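Local structure of NAD(P)H dehydrogenase (quinone) (Mycobacterium tuberculosis, 1XDI) at residues E118-P124 and G283-V289. The protein is an FAD-dependent enzyme of the disulfide reductase family that reduces quinones such as menadione with NADH or NADPH and may contribute to resistance to reactive oxygen intermediates. Sequence-based numbering, arbitrary orientation.
Sequences ELIDSTP and GLGLERV
Arg288 lays its extended side chain alongside the backbone of Leu119 and Ile120, its CD 3.7 Å from Ile120 CA. With CG anti to its own carbonyl carbon (chi1 -71°), the chain reaches back toward Glu118, and NH1 donates to Leu119 O over 2.9 Å, the bond bent to 140° at the hydrogen and the oxygen tilted somewhat from the guanidinium plane. The same NH1 forms a looser salt bridge with Glu118 OE2 at 3.6 Å; carboxylate and guanidinium planes stand 62° apart, so the two groups do not pair flat. The other carboxylate oxygen, OE1, is bridged to Arg116. Between the backbones, Leu119 N donates nearly straight to Leu284 O (2.9 Å), approaching from above the carbonyl plane. Strand 116-119, an outer strand, within this chain, of the three-stranded antiparallel sheet in the FAD-binding part of this disulfide reductase fold, is thereby tied to the loop between strands 277-279 and 312-314, where Leu284 also touches FAD. A type I turn from Gly285 to Arg288 bends this loop past the Leu119 side chain, whose two methyls divide: CD1 meets Leu286 CD2, while CD2 meets Val289 CG2 at 4.2 Å. Val289 CG2 also lies 3.5 Å from Asp121 OD2, a carboxylate oxygen already hydrogen-bonded to His129. Beyond it, Pro124 brings CA, CB and CG to Arg288 O, CA making a CA-H...O contact (3.2 Å from Pro124 CA to Arg288 O).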
loop_
_atom_site.group_PDB
_atom_site.type_symbol
_atom_site.label_atom_id
_atom_site.label_comp_id
_atom_site.label_asym_id
_atom_site.label_seq_id
_atom_site.Cartn_x
_atom_site.Cartn_y
_atom_site.Cartn_z
ATOM N N GLU A 118 7.262 -42.724 11.648
ATOM C CA GLU A 118 8.691 -42.601 11.479
ATOM C C GLU A 118 9.063 -42.843 10.017
ATOM O O GLU A 118 8.339 -43.528 9.297
ATOM C CB GLU A 118 9.384 -43.562 12.432
ATOM C CG GLU A 118 10.259 -44.573 11.801
ATOM C CD GLU A 118 10.463 -45.779 12.684
ATOM O OE1 GLU A 118 9.462 -46.454 13.001
ATOM O OE2 GLU A 118 11.627 -46.049 13.053
ATOM N N LEU A 119 10.170 -42.225 9.589
ATOM C CA LEU A 119 10.721 -42.352 8.235
ATOM C C LEU A 119 11.451 -43.677 8.072
ATOM O O LEU A 119 12.282 -44.021 8.921
ATOM C CB LEU A 119 11.728 -41.233 7.967
ATOM C CG LEU A 119 11.188 -39.957 7.377
ATOM C CD1 LEU A 119 11.935 -38.834 7.971
ATOM C CD2 LEU A 119 11.331 -39.975 5.891
ATOM N N ILE A 120 11.150 -44.434 7.009
ATOM C CA ILE A 120 11.859 -45.694 6.800
ATOM C C ILE A 120 12.501 -45.838 5.421
ATOM O O ILE A 120 12.730 -46.962 4.975
ATOM C CB ILE A 120 10.964 -46.921 7.025
ATOM C CG1 ILE A 120 9.836 -46.951 5.998
ATOM C CG2 ILE A 120 10.396 -46.921 8.424
ATOM C CD1 ILE A 120 8.865 -48.183 6.185
ATOM N N ASP A 121 12.813 -44.724 4.761
ATOM C CA ASP A 121 13.438 -44.744 3.430
ATOM C C ASP A 121 14.576 -45.731 3.212
ATOM O O ASP A 121 15.526 -45.808 3.994
ATOM C CB ASP A 121 13.961 -43.370 3.068
ATOM C CG ASP A 121 12.866 -42.365 2.887
ATOM O OD1 ASP A 121 11.842 -42.477 3.599
ATOM O OD2 ASP A 121 13.036 -41.459 2.042
ATOM N N SER A 122 14.482 -46.442 2.098
ATOM C CA SER A 122 15.451 -47.446 1.692
ATOM C C SER A 122 16.919 -46.970 1.720
ATOM O O SER A 122 17.748 -47.524 2.455
ATOM C CB SER A 122 15.081 -47.906 0.295
ATOM O OG SER A 122 15.550 -49.217 0.054
ATOM N N THR A 123 17.219 -45.962 0.901
ATOM C CA THR A 123 18.537 -45.318 0.766
ATOM C C THR A 123 18.333 -43.886 1.286
ATOM O O THR A 123 17.256 -43.573 1.762
ATOM C CB THR A 123 18.911 -45.201 -0.687
ATOM O OG1 THR A 123 18.656 -43.845 -1.124
ATOM C CG2 THR A 123 18.041 -46.168 -1.523
ATOM N N PRO A 124 19.362 -43.007 1.237
ATOM C CA PRO A 124 18.999 -41.683 1.766
ATOM C C PRO A 124 18.655 -40.613 0.742
ATOM O O PRO A 124 18.144 -39.548 1.125
ATOM C CB PRO A 124 20.216 -41.267 2.600
ATOM C CG PRO A 124 20.812 -42.514 2.988
ATOM C CD PRO A 124 20.728 -43.321 1.670
ATOM N N GLY A 283 14.116 -40.772 17.387
ATOM C CA GLY A 283 13.413 -41.944 16.909
ATOM C C GLY A 283 12.465 -41.659 15.754
ATOM O O GLY A 283 11.400 -42.264 15.659
ATOM N N LEU A 284 12.858 -40.768 14.849
ATOM C CA LEU A 284 11.997 -40.404 13.722
ATOM C C LEU A 284 12.547 -40.923 12.416
ATOM O O LEU A 284 11.900 -40.809 11.363
ATOM C CB LEU A 284 11.854 -38.874 13.617
ATOM C CG LEU A 284 11.199 -38.204 14.808
ATOM C CD1 LEU A 284 11.154 -36.737 14.594
ATOM C CD2 LEU A 284 9.846 -38.798 15.015
ATOM N N GLY A 285 13.763 -41.469 12.494
ATOM C CA GLY A 285 14.434 -41.986 11.316
ATOM C C GLY A 285 14.973 -40.888 10.426
ATOM O O GLY A 285 15.099 -41.085 9.216
ATOM N N LEU A 286 15.290 -39.734 11.018
ATOM C CA LEU A 286 15.831 -38.614 10.268
ATOM C C LEU A 286 17.204 -39.001 9.734
ATOM O O LEU A 286 17.748 -38.318 8.881
ATOM C CB LEU A 286 15.957 -37.397 11.160
ATOM C CG LEU A 286 14.665 -36.904 11.805
ATOM C CD1 LEU A 286 14.954 -36.039 13.030
ATOM C CD2 LEU A 286 13.894 -36.145 10.757
ATOM N N GLU A 287 17.752 -40.109 10.235
ATOM C CA GLU A 287 19.050 -40.610 9.784
ATOM C C GLU A 287 18.914 -41.212 8.421
ATOM O O GLU A 287 19.825 -41.109 7.620
ATOM C CB GLU A 287 19.564 -41.733 10.665
ATOM C CG GLU A 287 19.100 -41.689 12.105
ATOM C CD GLU A 287 18.119 -42.809 12.470
ATOM O OE1 GLU A 287 18.320 -43.982 12.037
ATOM O OE2 GLU A 287 17.156 -42.506 13.217
ATOM N N ARG A 288 17.792 -41.890 8.188
ATOM C CA ARG A 288 17.559 -42.566 6.928
ATOM C C ARG A 288 17.443 -41.586 5.782
ATOM O O ARG A 288 17.476 -41.961 4.601
ATOM C CB ARG A 288 16.300 -43.458 7.014
ATOM C CG ARG A 288 16.525 -44.694 7.885
ATOM C CD ARG A 288 15.372 -45.703 7.890
ATOM N NE ARG A 288 15.551 -46.638 9.002
ATOM C CZ ARG A 288 14.980 -46.539 10.215
ATOM N NH1 ARG A 288 14.138 -45.539 10.532
ATOM N NH2 ARG A 288 15.283 -47.448 11.143
ATOM N N VAL A 289 17.367 -40.318 6.118
ATOM C CA VAL A 289 17.221 -39.378 5.056
ATOM C C VAL A 289 18.311 -38.294 4.975
ATOM O O VAL A 289 18.206 -37.349 4.177
ATOM C CB VAL A 289 15.789 -38.842 5.144
ATOM C CG1 VAL A 289 15.754 -37.333 5.344
ATOM C CG2 VAL A 289 15.032 -39.327 3.931
#